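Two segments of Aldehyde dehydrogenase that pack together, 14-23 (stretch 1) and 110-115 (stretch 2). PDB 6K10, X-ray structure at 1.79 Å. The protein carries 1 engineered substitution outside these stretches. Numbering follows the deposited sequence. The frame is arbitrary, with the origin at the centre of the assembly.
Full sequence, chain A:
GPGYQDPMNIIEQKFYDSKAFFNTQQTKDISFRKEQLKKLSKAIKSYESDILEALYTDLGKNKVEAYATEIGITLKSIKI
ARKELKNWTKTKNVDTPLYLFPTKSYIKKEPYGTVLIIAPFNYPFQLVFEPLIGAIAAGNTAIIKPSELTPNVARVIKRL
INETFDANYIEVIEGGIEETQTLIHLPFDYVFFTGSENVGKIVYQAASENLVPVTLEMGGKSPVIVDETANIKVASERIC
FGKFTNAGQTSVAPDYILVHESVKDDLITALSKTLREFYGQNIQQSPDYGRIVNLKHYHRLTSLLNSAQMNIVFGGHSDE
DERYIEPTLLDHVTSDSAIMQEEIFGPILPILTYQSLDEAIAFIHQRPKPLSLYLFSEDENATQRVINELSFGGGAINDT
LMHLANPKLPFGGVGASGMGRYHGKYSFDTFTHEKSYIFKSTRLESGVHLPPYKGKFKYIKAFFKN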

# COMPACT_ATOMS: atom_id res chain seq x y z
N LYS A 14 11.47 13.03 -21.78
CA LYS A 14 10.62 11.86 -21.95
C LYS A 14 9.61 11.74 -20.82
O LYS A 14 8.46 11.34 -21.05
CB LYS A 14 11.48 10.60 -22.04
CG LYS A 14 12.20 10.45 -23.37
CD LYS A 14 13.26 9.36 -23.31
N PHE A 15 10.01 12.07 -19.60
CA PHE A 15 9.09 12.03 -18.47
C PHE A 15 7.93 13.01 -18.68
O PHE A 15 6.76 12.64 -18.52
CB PHE A 15 9.83 12.35 -17.17
CG PHE A 15 8.92 12.53 -15.98
CD1 PHE A 15 8.23 11.45 -15.45
CD2 PHE A 15 8.76 13.78 -15.40
CE1 PHE A 15 7.40 11.62 -14.36
CE2 PHE A 15 7.93 13.95 -14.31
CZ PHE A 15 7.25 12.87 -13.79
N TYR A 16 8.24 14.25 -19.04
CA TYR A 16 7.19 15.25 -19.15
C TYR A 16 6.33 15.04 -20.38
O TYR A 16 5.14 15.40 -20.37
CB TYR A 16 7.81 16.65 -19.12
CG TYR A 16 8.26 17.02 -17.73
CD1 TYR A 16 7.33 17.14 -16.70
CD2 TYR A 16 9.60 17.21 -17.43
CE1 TYR A 16 7.72 17.46 -15.42
CE2 TYR A 16 10.00 17.53 -16.14
CZ TYR A 16 9.06 17.65 -15.15
OH TYR A 16 9.44 17.97 -13.87
N ASP A 17 6.88 14.45 -21.45
CA ASP A 17 6.04 14.02 -22.56
C ASP A 17 5.05 12.96 -22.11
O ASP A 17 3.87 13.00 -22.50
CB ASP A 17 6.90 13.48 -23.70
CG ASP A 17 7.73 14.56 -24.38
OD1 ASP A 17 7.50 15.75 -24.10
OD2 ASP A 17 8.60 14.20 -25.20
N SER A 18 5.50 12.01 -21.30
CA SER A 18 4.61 10.97 -20.79
C SER A 18 3.50 11.57 -19.94
O SER A 18 2.34 11.18 -20.06
CB SER A 18 5.41 9.95 -19.99
OG SER A 18 4.66 8.77 -19.78
N LYS A 19 3.85 12.52 -19.07
CA LYS A 19 2.83 13.23 -18.29
C LYS A 19 1.83 13.92 -19.21
O LYS A 19 0.62 13.87 -18.98
CB LYS A 19 3.49 14.25 -17.37
CG LYS A 19 4.11 13.65 -16.11
N ALA A 20 2.33 14.58 -20.26
CA ALA A 20 1.45 15.30 -21.17
C ALA A 20 0.47 14.35 -21.85
O ALA A 20 -0.71 14.68 -22.00
CB ALA A 20 2.28 16.05 -22.21
N PHE A 21 0.93 13.17 -22.25
CA PHE A 21 0.02 12.21 -22.87
C PHE A 21 -1.03 11.72 -21.88
O PHE A 21 -2.20 11.54 -22.25
CB PHE A 21 0.78 11.03 -23.47
CG PHE A 21 -0.12 10.05 -24.18
CD1 PHE A 21 -0.73 10.40 -25.37
CD2 PHE A 21 -0.37 8.80 -23.65
CE1 PHE A 21 -1.56 9.51 -26.03
CE2 PHE A 21 -1.20 7.91 -24.30
CZ PHE A 21 -1.80 8.27 -25.49
N PHE A 22 -0.64 11.48 -20.63
CA PHE A 22 -1.63 11.10 -19.63
C PHE A 22 -2.68 12.19 -19.47
O PHE A 22 -3.87 11.89 -19.29
CB PHE A 22 -0.98 10.80 -18.28
CG PHE A 22 -1.98 10.42 -17.22
CD1 PHE A 22 -2.52 9.14 -17.20
CD2 PHE A 22 -2.42 11.34 -16.29
CE1 PHE A 22 -3.46 8.79 -16.24
CE2 PHE A 22 -3.35 10.99 -15.33
CZ PHE A 22 -3.87 9.72 -15.31
N ASN A 23 -2.26 13.45 -19.52
CA ASN A 23 -3.18 14.56 -19.34
C ASN A 23 -4.22 14.67 -20.45
O ASN A 23 -5.20 15.40 -20.27
CB ASN A 23 -2.40 15.87 -19.22
CG ASN A 23 -1.66 15.99 -17.90
OD1 ASN A 23 -2.02 15.33 -16.92
ND2 ASN A 23 -0.63 16.83 -17.86
N GLU A 110 -9.14 4.24 -10.60
CA GLU A 110 -8.52 5.20 -11.50
C GLU A 110 -7.00 5.10 -11.42
O GLU A 110 -6.46 4.66 -10.40
CB GLU A 110 -8.97 6.64 -11.18
CG GLU A 110 -8.46 7.19 -9.86
CD GLU A 110 -8.94 8.61 -9.61
OE1 GLU A 110 -9.77 9.11 -10.40
OE2 GLU A 110 -8.48 9.23 -8.63
N PRO A 111 -6.31 5.49 -12.48
CA PRO A 111 -4.84 5.39 -12.48
C PRO A 111 -4.19 6.48 -11.65
O PRO A 111 -4.79 7.50 -11.31
CB PRO A 111 -4.48 5.56 -13.96
CG PRO A 111 -5.65 6.26 -14.57
CD PRO A 111 -6.84 5.76 -13.83
N TYR A 112 -2.92 6.24 -11.33
CA TYR A 112 -2.09 7.24 -10.67
C TYR A 112 -1.62 8.30 -11.66
O TYR A 112 -1.53 9.49 -11.31
CB TYR A 112 -0.89 6.58 -10.01
CG TYR A 112 -1.19 5.90 -8.70
CD1 TYR A 112 -1.38 6.63 -7.54
CD2 TYR A 112 -1.29 4.51 -8.62
CE1 TYR A 112 -1.65 6.01 -6.34
CE2 TYR A 112 -1.56 3.88 -7.43
CZ TYR A 112 -1.74 4.64 -6.29
OH TYR A 112 -2.02 4.02 -5.09
N GLY A 113 -1.31 7.90 -12.88
CA GLY A 113 -0.78 8.81 -13.88
C GLY A 113 0.38 8.23 -14.65
O GLY A 113 0.21 7.33 -15.47
N THR A 114 1.58 8.75 -14.39
CA THR A 114 2.81 8.31 -15.05
C THR A 114 3.67 7.58 -14.03
O THR A 114 4.02 8.14 -12.99
CB THR A 114 3.56 9.51 -15.63
OG1 THR A 114 2.73 10.15 -16.62
CG2 THR A 114 4.86 9.07 -16.27
N VAL A 115 3.99 6.32 -14.32
CA VAL A 115 4.64 5.44 -13.35
C VAL A 115 6.00 5.01 -13.86
O VAL A 115 6.30 5.05 -15.06
CB VAL A 115 3.76 4.21 -13.01
CG1 VAL A 115 2.36 4.65 -12.62
CG2 VAL A 115 3.72 3.25 -14.19

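Stretch 1 is helical, and its backbone hydrogen bonds follow the i to i-4 pattern: S18 N to K14 O, K19 N to F15 O, F21 N to D17 O, F22 N to S18 O and N23 N to K19 O each measure 3.0 Å, and A20 N to Y16 O measures 2.9 Å. Stretch 2 is extended at E110, passes through a non-strand segment at Y112 and G113, and is a strand again at T114 and V115. The two backbones come close at two places, with K19 CA 5.9 Å from T114 CA and F22 CA 6.2 Å from G113 CA. The shorter spacing still accommodates the T114 side chain, which points toward the helix; at the other, stretch 2 has glycine.

G113 has phi/psi of 136/-108, a conformation in which a CB would be jammed against the carbonyl O of Y112, so the local backbone alone accounts for glycine. An ideal CB would lie 3.8 Å from F22 CE2, which is not in itself a severe overlap. The bare CA instead packs on the aromatic ring: G113 CA is 3.5 Å from F22 CZ and also 3.5 Å from the centroid of the F22 ring. The CA lies 9° off the ring normal, almost directly above the face, and the arrangement qualifies as a CH-pi interaction.

F22 reaches this position with chi1 at 180° (t) and chi2 at 77°, its CA-to-CB bond pointing toward stretch 2. The same ring meets P111 differently: F22 CE1 is 3.7 Å from P111 CG, which sits at the ring edge, near its plane, in an apolar contact. One side chain thus touches residues on both flanks of Y112, whose own CA-to-CB bond points away from the helix.

T114 has the largest area covered in this contact, 95 Å², ahead of F22 at 79 Å². Its CA-to-CB bond points toward the helix, with chi1 at -62° (m). The methyl T114 CG2 lies 3.5 Å from S18 OG and 4.1 Å from F15 CE1, approaching the F15 ring obliquely. T114 OG1 lies 3.5 Å from K19 CA, 3.8 Å from K19 CG and 4.1 Å from F22 CB, all carbon neighbours.

No hydrogen bond links the stretches among the modelled atoms; K19 is built only to CG. S18 OG and T114 OG1 are both hydrogen-bonded elsewhere in the structure. The modelled contact, burying 291 Å² in total, therefore rests on close packing and the CH-pi interaction.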